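Cyclopenase asqI (Emericella nidulans, PDB 5YY3) catalyses the zinc-dependent conversion of 4'-methoxycyclopenin into 4'-methoxyviridicatin, a ring-contraction step in the biosynthesis of the aspoquinolone mycotoxins. Local coordinates at residues Arg492-Ala497 / Trp507-Arg512; Phe573-Ile578 / Thr637-Lys642; Tyr271-Pro276 / Asn283-Arg288. All blocks are in the same frame, centred on the assembly; numbering follows the deposited sequence.

Contact 1 of 3, residues Arg492-Ala497 / Trp507-Arg512; sequences RLFIAA and WIEMDR
The carbonyl oxygen of L493 accepts two backbone N-H groups, from M510 (M510 N to L493 O 2.8 Å) and, less straight, from D511 (D511 N to L493 O 3.3 Å); both come from the same face of the carbonyl plane. L493 N bonds in turn to D511 O. M510 and D511 together face L493, a classic beta bulge. Beyond it come the non-hydrogen-bonded pair F494 and E509 and then the hydrogen-bonded pair I495 and I508, where I508 N meets I495 O at 2.7 Å. M510, bent at chi2 and chi3, packs against I495, with CG 3.7 Å from I495 CG1 and SD near I495 CD1. At the other end of the contact from R492, A496 CB sits over the centre of the six-membered ring of W507, 3.4 Å from its centroid, while W507 CE3 packs 3.5 Å from F494 CB. E509, its CG anti to the backbone N (chi1 -167°), lays CG over the F494 ring toward the rim. Farther out, R492 and R512 run side by side despite like charge; R492 forms salt bridges with D598 and D582, and D511 with R527. D598 and D582 would offset the buried positive charge of R492, while the bulge lets one carbonyl, L493 O, take up both M510 N and D511 N within a buried contact.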
ATOM      1  N   ARG A 492      15.723 -37.775   6.332  1.00 23.19           N
ATOM      2  CA  ARG A 492      15.439 -36.778   5.311  1.00 24.85           C
ATOM      3  C   ARG A 492      14.553 -35.669   5.861  1.00 24.51           C
ATOM      4  O   ARG A 492      13.401 -35.914   6.240  1.00 24.97           O
ATOM      5  CB  ARG A 492      14.775 -37.433   4.098  1.00 26.80           C
ATOM      6  CG  ARG A 492      15.546 -38.612   3.564  1.00 24.03           C
ATOM      7  CD  ARG A 492      14.745 -39.356   2.532  1.00 27.02           C
ATOM      8  NE  ARG A 492      15.524 -40.451   1.983  1.00 29.83           N
ATOM      9  CZ  ARG A 492      16.286 -40.355   0.905  1.00 32.14           C
ATOM     10  NH1 ARG A 492      16.351 -39.206   0.246  1.00 29.02           N
ATOM     11  NH2 ARG A 492      16.971 -41.409   0.487  1.00 35.10           N
ATOM     12  N   LEU A 493      15.092 -34.456   5.894  1.00 18.00           N
ATOM     13  CA  LEU A 493      14.395 -33.318   6.488  1.00 22.01           C
ATOM     14  C   LEU A 493      13.878 -32.310   5.450  1.00 25.16           C
ATOM     15  O   LEU A 493      14.637 -31.824   4.598  1.00 24.21           O
ATOM     16  CB  LEU A 493      15.315 -32.593   7.474  1.00 19.91           C
ATOM     17  CG  LEU A 493      14.801 -31.257   8.019  1.00 21.26           C
ATOM     18  CD1 LEU A 493      13.695 -31.452   9.017  1.00 19.25           C
ATOM     19  CD2 LEU A 493      15.927 -30.432   8.608  1.00 23.67           C
ATOM     20  N   PHE A 494      12.584 -32.006   5.553  1.00 21.80           N
ATOM     21  CA  PHE A 494      11.911 -31.016   4.727  1.00 19.65           C
ATOM     22  C   PHE A 494      11.140 -30.019   5.602  1.00 24.78           C
ATOM     23  O   PHE A 494      10.694 -30.359   6.712  1.00 23.31           O
ATOM     24  CB  PHE A 494      10.934 -31.687   3.756  1.00 21.57           C
ATOM     25  CG  PHE A 494      11.590 -32.501   2.661  1.00 23.78           C
ATOM     26  CD1 PHE A 494      12.039 -33.795   2.906  1.00 21.76           C
ATOM     27  CD2 PHE A 494      11.695 -31.990   1.365  1.00 21.89           C
ATOM     28  CE1 PHE A 494      12.619 -34.556   1.896  1.00 22.68           C
ATOM     29  CE2 PHE A 494      12.267 -32.742   0.343  1.00 26.05           C
ATOM     30  CZ  PHE A 494      12.733 -34.033   0.606  1.00 25.67           C
ATOM     31  N   ILE A 495      10.978 -28.792   5.106  1.00 23.26           N
ATOM     32  CA  ILE A 495      10.061 -27.835   5.720  1.00 23.80           C
ATOM     33  C   ILE A 495       9.094 -27.279   4.684  1.00 24.30           C
ATOM     34  O   ILE A 495       9.333 -27.349   3.479  1.00 22.08           O
ATOM     35  CB  ILE A 495      10.795 -26.655   6.394  1.00 23.27           C
ATOM     36  CG1 ILE A 495      11.495 -25.773   5.339  1.00 19.67           C
ATOM     37  CG2 ILE A 495      11.746 -27.167   7.507  1.00 17.81           C
ATOM     38  CD1 ILE A 495      12.242 -24.573   5.928  1.00 18.51           C
ATOM     39  N   ALA A 496       7.994 -26.724   5.174  1.00 23.56           N
ATOM     40  CA  ALA A 496       6.971 -26.155   4.324  1.00 22.33           C
ATOM     41  C   ALA A 496       6.242 -25.072   5.105  1.00 24.12           C
ATOM     42  O   ALA A 496       5.977 -25.238   6.295  1.00 22.88           O
ATOM     43  CB  ALA A 496       6.010 -27.216   3.852  1.00 20.80           C
ATOM     44  N   ALA A 497       5.977 -23.946   4.448  1.00 22.18           N
ATOM     45  CA  ALA A 497       5.062 -22.947   4.989  1.00 25.95           C
ATOM     46  C   ALA A 497       3.763 -23.660   5.347  1.00 23.34           C
ATOM     47  O   ALA A 497       3.246 -24.441   4.543  1.00 23.37           O
ATOM     48  CB  ALA A 497       4.811 -21.811   3.964  1.00 20.09           C
ATOM     49  N   TRP A 507       7.161 -28.568  -0.466  1.00 20.29           N
ATOM     50  CA  TRP A 507       8.100 -28.966   0.550  1.00 20.58           C
ATOM     51  C   TRP A 507       9.516 -28.661   0.098  1.00 21.27           C
ATOM     52  O   TRP A 507       9.927 -29.024  -1.007  1.00 24.16           O
ATOM     53  CB  TRP A 507       7.918 -30.443   0.899  1.00 19.41           C
ATOM     54  CG  TRP A 507       6.732 -30.621   1.762  1.00 17.52           C
ATOM     55  CD1 TRP A 507       5.436 -30.825   1.353  1.00 21.98           C
ATOM     56  CD2 TRP A 507       6.696 -30.561   3.195  1.00 18.52           C
ATOM     57  NE1 TRP A 507       4.605 -30.917   2.447  1.00 20.09           N
ATOM     58  CE2 TRP A 507       5.354 -30.759   3.590  1.00 22.00           C
ATOM     59  CE3 TRP A 507       7.671 -30.378   4.184  1.00 19.71           C
ATOM     60  CZ2 TRP A 507       4.962 -30.771   4.928  1.00 20.32           C
ATOM     61  CZ3 TRP A 507       7.276 -30.386   5.525  1.00 21.99           C
ATOM     62  CH2 TRP A 507       5.935 -30.582   5.881  1.00 21.82           C
ATOM     63  N   ILE A 508      10.235 -27.971   0.975  1.00 21.59           N
ATOM     64  CA  ILE A 508      11.609 -27.535   0.757  1.00 20.48           C
ATOM     65  C   ILE A 508      12.604 -28.475   1.458  1.00 24.41           C
ATOM     66  O   ILE A 508      12.499 -28.696   2.671  1.00 21.90           O
ATOM     67  CB  ILE A 508      11.811 -26.117   1.306  1.00 20.35           C
ATOM     68  CG1 ILE A 508      10.915 -25.113   0.577  1.00 20.08           C
ATOM     69  CG2 ILE A 508      13.279 -25.728   1.274  1.00 18.86           C
ATOM     70  CD1 ILE A 508      10.915 -23.730   1.219  1.00 23.84           C
ATOM     71  N   GLU A 509      13.566 -29.021   0.712  1.00 23.11           N
ATOM     72  CA  GLU A 509      14.538 -29.929   1.297  1.00 23.20           C
ATOM     73  C   GLU A 509      15.571 -29.156   2.101  1.00 22.30           C
ATOM     74  O   GLU A 509      16.144 -28.189   1.616  1.00 25.60           O
ATOM     75  CB  GLU A 509      15.231 -30.779   0.221  1.00 26.90           C
ATOM     76  CG  GLU A 509      16.029 -31.965   0.824  1.00 26.59           C
ATOM     77  CD  GLU A 509      16.959 -32.651  -0.168  1.00 32.16           C
ATOM     78  OE1 GLU A 509      16.929 -32.273  -1.350  1.00 33.13           O
ATOM     79  OE2 GLU A 509      17.735 -33.561   0.234  1.00 31.66           O
ATOM     80  N   MET A 510      15.820 -29.601   3.328  1.00 23.36           N
ATOM     81  CA  MET A 510      16.712 -28.892   4.237  1.00 18.66           C
ATOM     82  C   MET A 510      17.932 -29.728   4.623  1.00 21.77           C
ATOM     83  O   MET A 510      18.984 -29.189   5.004  1.00 22.60           O
ATOM     84  CB  MET A 510      15.939 -28.469   5.490  1.00 20.31           C
ATOM     85  CG  MET A 510      14.841 -27.429   5.197  1.00 22.06           C
ATOM     86  SD  MET A 510      15.543 -25.895   4.527  1.00 20.79           S
ATOM     87  CE  MET A 510      16.305 -25.247   6.017  1.00 19.54           C
ATOM     88  N   ASP A 511      17.801 -31.047   4.516  1.00 22.05           N
ATOM     89  CA  ASP A 511      18.899 -31.922   4.912  1.00 25.08           C
ATOM     90  C   ASP A 511      18.626 -33.378   4.591  1.00 24.76           C
ATOM     91  O   ASP A 511      17.470 -33.804   4.467  1.00 22.34           O
ATOM     92  CB  ASP A 511      19.187 -31.797   6.411  1.00 23.36           C
ATOM     93  CG  ASP A 511      20.646 -32.059   6.748  1.00 22.66           C
ATOM     94  OD1 ASP A 511      21.407 -32.483   5.844  1.00 25.36           O
ATOM     95  OD2 ASP A 511      21.030 -31.836   7.916  1.00 23.10           O
ATOM     96  N   ARG A 512      19.720 -34.123   4.474  1.00 27.78           N
ATOM     97  CA  ARG A 512      19.716 -35.573   4.283  1.00 31.17           C
ATOM     98  C   ARG A 512      20.922 -36.128   5.028  1.00 33.04           C
ATOM     99  O   ARG A 512      22.054 -35.738   4.731  1.00 29.56           O
ATOM    100  CB  ARG A 512      19.793 -35.941   2.805  1.00 32.69           C
ATOM    101  CG  ARG A 512      19.396 -37.362   2.524  1.00 33.69           C
ATOM    102  CD  ARG A 512      20.116 -37.915   1.309  1.00 42.91           C
ATOM    103  NE  ARG A 512      19.929 -37.091   0.116  1.00 52.91           N
ATOM    104  CZ  ARG A 512      20.920 -36.680  -0.671  1.00 50.30           C
ATOM    105  NH1 ARG A 512      22.173 -37.022  -0.395  1.00 53.44           N
ATOM    106  NH2 ARG A 512      20.655 -35.937  -1.737  1.00 52.76           N
TER

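Contact 2 of 3, residues Phe573-Ile578 / Thr637-Lys642; sequences FVAFCI and TSTTFK
F573 and F641 form a hydrogen-bonded antiparallel pair, and their side chains meet through CB of one and the ring of the other. F641 holds CG between its backbone N and carbonyl carbon (chi1 67°). CZ and CE1 of its ring meet F573 CB, which lies over one face of that ring, offset toward the rim, 3.4 Å from F641 CZ. The ring's edge is turned to the backbone, with A575 N in its plane, and F641 CE1 is 4.0 Å from A575 CB. F573 has CG anti to its carbonyl carbon (chi1 -77°); its ring leads away from 637-642, and the two ring planes are inclined by 35°. On the same face T639 CG2 rests 3.9 Å from A575 CB. The opposite face carries V574, F576, S638 and T640: T640 CG2 comes 3.1 Å from F573 O, and S638 OG bonds to I627 O. Six backbone bonds close the ladder without a bulge, among them A575 N to T639 O at 2.7 Å. Strand 571-580 is flanked by 636-644 and, along its other edge, by 487-497. Leucines L424 and L427 of strand 422-431 cover the A575 and C577 face, while F606 meets the F576 ring edge-to-face.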
ATOM      1  N   PHE A 573       5.882 -22.647  10.226  1.00 24.55           N
ATOM      2  CA  PHE A 573       6.301 -23.653   9.254  1.00 22.07           C
ATOM      3  C   PHE A 573       6.140 -25.039   9.856  1.00 23.71           C
ATOM      4  O   PHE A 573       5.982 -25.183  11.061  1.00 24.04           O
ATOM      5  CB  PHE A 573       7.753 -23.435   8.828  1.00 23.26           C
ATOM      6  CG  PHE A 573       7.938 -22.319   7.840  1.00 21.13           C
ATOM      7  CD1 PHE A 573       7.727 -20.997   8.217  1.00 22.89           C
ATOM      8  CD2 PHE A 573       8.352 -22.586   6.541  1.00 22.73           C
ATOM      9  CE1 PHE A 573       7.908 -19.952   7.312  1.00 22.99           C
ATOM     10  CE2 PHE A 573       8.531 -21.549   5.633  1.00 23.25           C
ATOM     11  CZ  PHE A 573       8.302 -20.217   6.026  1.00 19.19           C
ATOM     12  N   VAL A 574       6.178 -26.066   9.023  1.00 25.54           N
ATOM     13  CA  VAL A 574       6.167 -27.428   9.533  1.00 23.46           C
ATOM     14  C   VAL A 574       7.457 -28.130   9.126  1.00 24.91           C
ATOM     15  O   VAL A 574       7.907 -27.997   7.982  1.00 25.10           O
ATOM     16  CB  VAL A 574       4.952 -28.220   9.010  1.00 22.58           C
ATOM     17  CG1 VAL A 574       5.030 -29.683   9.447  1.00 21.04           C
ATOM     18  CG2 VAL A 574       3.657 -27.573   9.493  1.00 27.13           C
ATOM     19  N   ALA A 575       8.069 -28.839  10.067  1.00 25.61           N
ATOM     20  CA  ALA A 575       9.232 -29.662   9.768  1.00 21.57           C
ATOM     21  C   ALA A 575       8.797 -31.107   9.640  1.00 24.45           C
ATOM     22  O   ALA A 575       7.945 -31.570  10.383  1.00 27.71           O
ATOM     23  CB  ALA A 575      10.290 -29.524  10.831  1.00 21.03           C
ATOM     24  N   PHE A 576       9.389 -31.803   8.678  1.00 21.90           N
ATOM     25  CA  PHE A 576       9.047 -33.176   8.361  1.00 22.72           C
ATOM     26  C   PHE A 576      10.337 -33.980   8.298  1.00 24.23           C
ATOM     27  O   PHE A 576      11.325 -33.532   7.710  1.00 24.48           O
ATOM     28  CB  PHE A 576       8.280 -33.236   7.031  1.00 20.35           C
ATOM     29  CG  PHE A 576       8.274 -34.589   6.374  1.00 22.45           C
ATOM     30  CD1 PHE A 576       9.307 -34.972   5.527  1.00 24.19           C
ATOM     31  CD2 PHE A 576       7.213 -35.460   6.561  1.00 22.20           C
ATOM     32  CE1 PHE A 576       9.295 -36.193   4.902  1.00 20.15           C
ATOM     33  CE2 PHE A 576       7.196 -36.697   5.934  1.00 22.56           C
ATOM     34  CZ  PHE A 576       8.235 -37.064   5.109  1.00 25.57           C
ATOM     35  N   CYS A 577      10.330 -35.157   8.914  1.00 23.32           N
ATOM     36  CA  CYS A 577      11.493 -36.017   8.887  1.00 23.54           C
ATOM     37  C   CYS A 577      11.045 -37.447   8.635  1.00 24.93           C
ATOM     38  O   CYS A 577      10.171 -37.982   9.327  1.00 24.96           O
ATOM     39  CB  CYS A 577      12.297 -35.920  10.191  1.00 25.16           C
ATOM     40  SG  CYS A 577      13.944 -36.722  10.041  1.00 24.30           S
ATOM     41  N   ILE A 578      11.622 -38.058   7.614  1.00 26.43           N
ATOM     42  CA  ILE A 578      11.345 -39.455   7.328  1.00 24.75           C
ATOM     43  C   ILE A 578      12.651 -40.251   7.440  1.00 27.43           C
ATOM     44  O   ILE A 578      13.729 -39.756   7.090  1.00 25.54           O
ATOM     45  CB  ILE A 578      10.685 -39.635   5.921  1.00 25.99           C
ATOM     46  CG1 ILE A 578      10.374 -41.110   5.639  1.00 24.21           C
ATOM     47  CG2 ILE A 578      11.545 -39.051   4.811  1.00 26.83           C
ATOM     48  CD1 ILE A 578       9.563 -41.319   4.367  1.00 22.25           C
ATOM     49  N   THR A 637       8.063 -38.287  11.344  1.00 25.07           N
ATOM     50  CA  THR A 637       7.628 -37.401  12.410  1.00 23.24           C
ATOM     51  C   THR A 637       7.613 -35.963  11.895  1.00 25.00           C
ATOM     52  O   THR A 637       8.230 -35.648  10.875  1.00 24.94           O
ATOM     53  CB  THR A 637       8.528 -37.519  13.645  1.00 22.67           C
ATOM     54  OG1 THR A 637       7.843 -36.978  14.788  1.00 26.01           O
ATOM     55  CG2 THR A 637       9.850 -36.788  13.432  1.00 21.42           C
ATOM     56  N   SER A 638       6.890 -35.095  12.588  1.00 28.58           N
ATOM     57  CA  SER A 638       6.771 -33.713  12.146  1.00 24.63           C
ATOM     58  C   SER A 638       6.502 -32.822  13.328  1.00 28.75           C
ATOM     59  O   SER A 638       6.025 -33.279  14.372  1.00 31.50           O
ATOM     60  CB  SER A 638       5.665 -33.555  11.093  1.00 23.33           C
ATOM     61  OG  SER A 638       4.396 -33.772  11.664  1.00 23.80           O
ATOM     62  N   THR A 639       6.824 -31.545  13.164  1.00 25.08           N
ATOM     63  CA  THR A 639       6.738 -30.604  14.258  1.00 26.51           C
ATOM     64  C   THR A 639       6.605 -29.197  13.694  1.00 29.98           C
ATOM     65  O   THR A 639       7.110 -28.907  12.609  1.00 26.71           O
ATOM     66  CB  THR A 639       7.970 -30.713  15.182  1.00 28.75           C
ATOM     67  OG1 THR A 639       7.732 -29.990  16.395  1.00 32.94           O
ATOM     68  CG2 THR A 639       9.190 -30.130  14.508  1.00 33.92           C
ATOM     69  N   THR A 640       5.910 -28.324  14.409  1.00 30.02           N
ATOM     70  CA  THR A 640       5.764 -26.951  13.941  1.00 26.72           C
ATOM     71  C   THR A 640       6.889 -26.096  14.533  1.00 26.01           C
ATOM     72  O   THR A 640       7.398 -26.389  15.598  1.00 29.66           O
ATOM     73  CB  THR A 640       4.374 -26.375  14.301  1.00 27.92           C
ATOM     74  OG1 THR A 640       3.364 -27.311  13.913  1.00 28.65           O
ATOM     75  CG2 THR A 640       4.103 -25.066  13.539  1.00 35.06           C
ATOM     76  N   PHE A 641       7.310 -25.069  13.806  1.00 24.51           N
ATOM     77  CA  PHE A 641       8.252 -24.083  14.319  1.00 23.76           C
ATOM     78  C   PHE A 641       7.933 -22.759  13.651  1.00 23.04           C
ATOM     79  O   PHE A 641       7.149 -22.702  12.715  1.00 24.33           O
ATOM     80  CB  PHE A 641       9.708 -24.485  14.059  1.00 21.14           C
ATOM     81  CG  PHE A 641      10.095 -24.490  12.597  1.00 22.07           C
ATOM     82  CD1 PHE A 641       9.710 -25.534  11.768  1.00 21.26           C
ATOM     83  CD2 PHE A 641      10.865 -23.470  12.058  1.00 21.60           C
ATOM     84  CE1 PHE A 641      10.069 -25.550  10.426  1.00 21.26           C
ATOM     85  CE2 PHE A 641      11.234 -23.492  10.724  1.00 20.33           C
ATOM     86  CZ  PHE A 641      10.834 -24.530   9.914  1.00 21.07           C
ATOM     87  N   LYS A 642       8.550 -21.692  14.127  1.00 22.05           N
ATOM     88  CA  LYS A 642       8.276 -20.395  13.566  1.00 23.34           C
ATOM     89  C   LYS A 642       9.573 -19.720  13.156  1.00 22.40           C
ATOM     90  O   LYS A 642      10.597 -19.822  13.842  1.00 22.74           O
ATOM     91  CB  LYS A 642       7.506 -19.524  14.568  1.00 22.46           C
ATOM     92  CG  LYS A 642       6.055 -19.970  14.812  1.00 27.59           C
ATOM     93  CD  LYS A 642       5.316 -18.945  15.685  1.00 29.53           C
ATOM     94  CE  LYS A 642       4.049 -19.511  16.303  1.00 30.37           C
ATOM     95  NZ  LYS A 642       3.235 -18.440  16.959  1.00 33.83           N
TER

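Contact 3 of 3, residues Tyr271-Pro276 / Asn283-Arg288; sequences YSIRNP and NVTIPR
S272 O accepts the backbone N-H of R288 (R288 N to S272 O 2.7 Å), and the backbones of the two irregular segments run nearest, CA to CA, at I273 and P287, 4.0 Å apart. Alongside this bond the R288 side chain leaves with CG anti to its backbone N (chi1 -179°) and bends at chi3, and S272 CA lies over one face of the guanidinium, toward its rim. S272 OG is 3.0 Å from R288 NH1. At the N283 end R274 NH2 gives a hydrogen bond to N283 O at 2.6 Å, with the acceptor in the guanidinium plane; within 271-276, R274 NE bonds to N275 O at 3.2 Å from well above that carbonyl's plane. Both segments belong to the long connection between helices 210-231 and 288-304, in the domain related to the copper-containing domain of hemocyanins, which here binds zinc. P287 is the N-cap of the second helix, so the S272 bond is made to that helix's first turn. The N283 side chain slides past R274 in the opposite direction, and its ND2 bonds to E365 of helix 355-367. Between the two ends, I273 and T285 run side by side, CG2 to CG2 at 3.8 Å, and I273 CG1 is 4.4 Å from P287 CB. I273 also packs on L613 of a second subunit.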
ATOM      1  N   TYR A 271       7.573 -12.863 -28.950  1.00 24.05           N
ATOM      2  CA  TYR A 271       7.188 -12.565 -30.317  1.00 25.14           C
ATOM      3  C   TYR A 271       6.499 -13.788 -30.855  1.00 26.17           C
ATOM      4  O   TYR A 271       6.999 -14.911 -30.678  1.00 26.41           O
ATOM      5  CB  TYR A 271       8.391 -12.200 -31.176  1.00 26.71           C
ATOM      6  CG  TYR A 271       8.915 -10.823 -30.886  1.00 25.35           C
ATOM      7  CD1 TYR A 271       9.857 -10.616 -29.890  1.00 23.47           C
ATOM      8  CD2 TYR A 271       8.450  -9.714 -31.602  1.00 27.07           C
ATOM      9  CE1 TYR A 271      10.337  -9.341 -29.615  1.00 26.16           C
ATOM     10  CE2 TYR A 271       8.914  -8.433 -31.331  1.00 22.94           C
ATOM     11  CZ  TYR A 271       9.859  -8.250 -30.343  1.00 26.14           C
ATOM     12  OH  TYR A 271      10.326  -6.980 -30.077  1.00 26.17           O
ATOM     13  N   SER A 272       5.344 -13.573 -31.483  1.00 26.01           N
ATOM     14  CA  SER A 272       4.608 -14.631 -32.174  1.00 28.69           C
ATOM     15  C   SER A 272       5.496 -15.424 -33.113  1.00 26.56           C
ATOM     16  O   SER A 272       5.537 -16.655 -33.048  1.00 25.94           O
ATOM     17  CB  SER A 272       3.438 -14.051 -32.969  1.00 29.63           C
ATOM     18  OG  SER A 272       2.310 -13.883 -32.136  1.00 35.09           O
ATOM     19  N   ILE A 273       6.199 -14.718 -33.995  1.00 27.83           N
ATOM     20  CA  ILE A 273       7.077 -15.389 -34.937  1.00 27.83           C
ATOM     21  C   ILE A 273       8.521 -15.115 -34.554  1.00 26.93           C
ATOM     22  O   ILE A 273       9.229 -16.024 -34.132  1.00 28.89           O
ATOM     23  CB  ILE A 273       6.778 -14.966 -36.403  1.00 28.02           C
ATOM     24  CG1 ILE A 273       5.499 -15.654 -36.886  1.00 29.51           C
ATOM     25  CG2 ILE A 273       7.888 -15.431 -37.337  1.00 28.00           C
ATOM     26  CD1 ILE A 273       4.248 -14.951 -36.558  1.00 32.54           C
ATOM     27  N   ARG A 274       8.955 -13.866 -34.657  1.00 25.63           N
ATOM     28  CA  ARG A 274      10.345 -13.552 -34.335  1.00 30.10           C
ATOM     29  C   ARG A 274      10.498 -12.069 -34.040  1.00 29.56           C
ATOM     30  O   ARG A 274       9.595 -11.290 -34.336  1.00 32.41           O
ATOM     31  CB  ARG A 274      11.280 -13.973 -35.483  1.00 27.61           C
ATOM     32  CG  ARG A 274      11.445 -12.907 -36.575  1.00 32.66           C
ATOM     33  CD  ARG A 274      12.729 -13.096 -37.382  1.00 34.72           C
ATOM     34  NE  ARG A 274      13.925 -13.149 -36.535  1.00 36.09           N
ATOM     35  CZ  ARG A 274      14.796 -14.160 -36.532  1.00 44.44           C
ATOM     36  NH1 ARG A 274      14.621 -15.205 -37.336  1.00 46.80           N
ATOM     37  NH2 ARG A 274      15.850 -14.128 -35.729  1.00 42.05           N
ATOM     38  N   ASN A 275      11.623 -11.689 -33.435  1.00 29.06           N
ATOM     39  CA  ASN A 275      11.979 -10.280 -33.304  1.00 29.30           C
ATOM     40  C   ASN A 275      12.533  -9.793 -34.649  1.00 32.71           C
ATOM     41  O   ASN A 275      13.584 -10.269 -35.093  1.00 33.54           O
ATOM     42  CB  ASN A 275      13.005 -10.091 -32.188  1.00 29.36           C
ATOM     43  CG  ASN A 275      13.220  -8.637 -31.817  1.00 31.55           C
ATOM     44  OD1 ASN A 275      13.028  -7.738 -32.634  1.00 31.66           O
ATOM     45  ND2 ASN A 275      13.626  -8.397 -30.564  1.00 29.72           N
ATOM     46  N   PRO A 276      11.819  -8.854 -35.307  1.00 35.30           N
ATOM     47  CA  PRO A 276      12.196  -8.315 -36.628  1.00 30.89           C
ATOM     48  C   PRO A 276      13.565  -7.660 -36.578  1.00 31.79           C
ATOM     49  O   PRO A 276      14.346  -7.739 -37.518  1.00 35.42           O
ATOM     50  CB  PRO A 276      11.121  -7.262 -36.915  1.00 33.54           C
ATOM     51  CG  PRO A 276      10.058  -7.472 -35.926  1.00 28.53           C
ATOM     52  CD  PRO A 276      10.622  -8.196 -34.756  1.00 31.38           C
ATOM     53  N   ASN A 283      19.703 -15.748 -33.631  1.00 34.95           N
ATOM     54  CA  ASN A 283      18.396 -16.233 -33.234  1.00 39.11           C
ATOM     55  C   ASN A 283      17.657 -16.926 -34.358  1.00 36.29           C
ATOM     56  O   ASN A 283      17.220 -16.271 -35.306  1.00 39.94           O
ATOM     57  CB  ASN A 283      17.562 -15.045 -32.736  1.00 37.70           C
ATOM     58  CG  ASN A 283      16.281 -15.463 -32.059  1.00 38.37           C
ATOM     59  OD1 ASN A 283      16.255 -16.428 -31.293  1.00 42.03           O
ATOM     60  ND2 ASN A 283      15.196 -14.750 -32.359  1.00 41.00           N
ATOM     61  N   VAL A 284      17.501 -18.240 -34.264  1.00 31.73           N
ATOM     62  CA  VAL A 284      16.725 -18.969 -35.268  1.00 35.98           C
ATOM     63  C   VAL A 284      15.252 -18.689 -35.013  1.00 34.25           C
ATOM     64  O   VAL A 284      14.829 -18.615 -33.868  1.00 33.62           O
ATOM     65  CB  VAL A 284      17.009 -20.500 -35.236  1.00 34.82           C
ATOM     66  CG1 VAL A 284      15.975 -21.271 -36.071  1.00 37.39           C
ATOM     67  CG2 VAL A 284      18.415 -20.782 -35.733  1.00 31.73           C
ATOM     68  N   THR A 285      14.481 -18.485 -36.076  1.00 38.05           N
ATOM     69  CA  THR A 285      13.059 -18.212 -35.924  1.00 32.70           C
ATOM     70  C   THR A 285      12.368 -19.451 -35.348  1.00 29.72           C
ATOM     71  O   THR A 285      12.341 -20.503 -35.985  1.00 35.29           O
ATOM     72  CB  THR A 285      12.402 -17.802 -37.277  1.00 35.44           C
ATOM     73  OG1 THR A 285      12.903 -16.522 -37.695  1.00 35.50           O
ATOM     74  CG2 THR A 285      10.876 -17.722 -37.154  1.00 28.88           C
ATOM     75  N   ILE A 286      11.848 -19.329 -34.128  1.00 31.41           N
ATOM     76  CA  ILE A 286      11.015 -20.368 -33.526  1.00 29.73           C
ATOM     77  C   ILE A 286       9.695 -19.739 -33.106  1.00 29.63           C
ATOM     78  O   ILE A 286       9.598 -19.156 -32.035  1.00 31.63           O
ATOM     79  CB  ILE A 286      11.665 -21.033 -32.291  1.00 31.19           C
ATOM     80  CG1 ILE A 286      13.128 -21.388 -32.559  1.00 33.38           C
ATOM     81  CG2 ILE A 286      10.881 -22.289 -31.891  1.00 32.64           C
ATOM     82  CD1 ILE A 286      13.301 -22.672 -33.322  1.00 36.46           C
ATOM     83  N   PRO A 287       8.671 -19.839 -33.960  1.00 31.45           N
ATOM     84  CA  PRO A 287       7.427 -19.149 -33.607  1.00 29.27           C
ATOM     85  C   PRO A 287       6.795 -19.734 -32.343  1.00 27.51           C
ATOM     86  O   PRO A 287       6.985 -20.908 -32.038  1.00 27.58           O
ATOM     87  CB  PRO A 287       6.535 -19.354 -34.845  1.00 29.27           C
ATOM     88  CG  PRO A 287       7.147 -20.474 -35.607  1.00 29.93           C
ATOM     89  CD  PRO A 287       8.599 -20.539 -35.255  1.00 29.64           C
ATOM     90  N   ARG A 288       6.078 -18.895 -31.608  1.00 24.05           N
ATOM     91  CA  ARG A 288       5.363 -19.318 -30.418  1.00 26.68           C
ATOM     92  C   ARG A 288       4.585 -20.623 -30.633  1.00 29.36           C
ATOM     93  O   ARG A 288       4.584 -21.511 -29.766  1.00 29.31           O
ATOM     94  CB  ARG A 288       4.409 -18.217 -29.961  1.00 23.66           C
ATOM     95  CG  ARG A 288       3.654 -18.582 -28.700  1.00 29.12           C
ATOM     96  CD  ARG A 288       2.680 -17.481 -28.333  1.00 29.49           C
ATOM     97  NE  ARG A 288       1.709 -17.299 -29.401  1.00 30.48           N
ATOM     98  CZ  ARG A 288       1.336 -16.121 -29.895  1.00 37.82           C
ATOM     99  NH1 ARG A 288       1.851 -14.985 -29.404  1.00 32.59           N
ATOM    100  NH2 ARG A 288       0.438 -16.083 -30.876  1.00 39.02           N
TER

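Overall arrangement
Along the chain contact 3 closes first, then contact 1, then contact 2. Contacts 1 and 2 are neighbours in the mixed sheet of the hemocyanin Ig-like domain, their centres 9 Å apart: strands 487-497 and 571-580 lie side by side, so that the order 508-517, 487-497, 571-580, 636-644 runs continuously through both. F494 O to F576 N and A496 O to V574 N are probable hydrogen bonds joining them. Contact 3 belongs to the helical, zinc-binding domain related to the copper-containing domain of hemocyanins, on the opposite side of the chain's centre, about 40 Å from contact 1 and 47 Å from contact 2, centre to centre. Helix 210-231, which carries the zinc ligand H218, touches contact 1 through Q220 and R224, linking sheet and metal-binding domain.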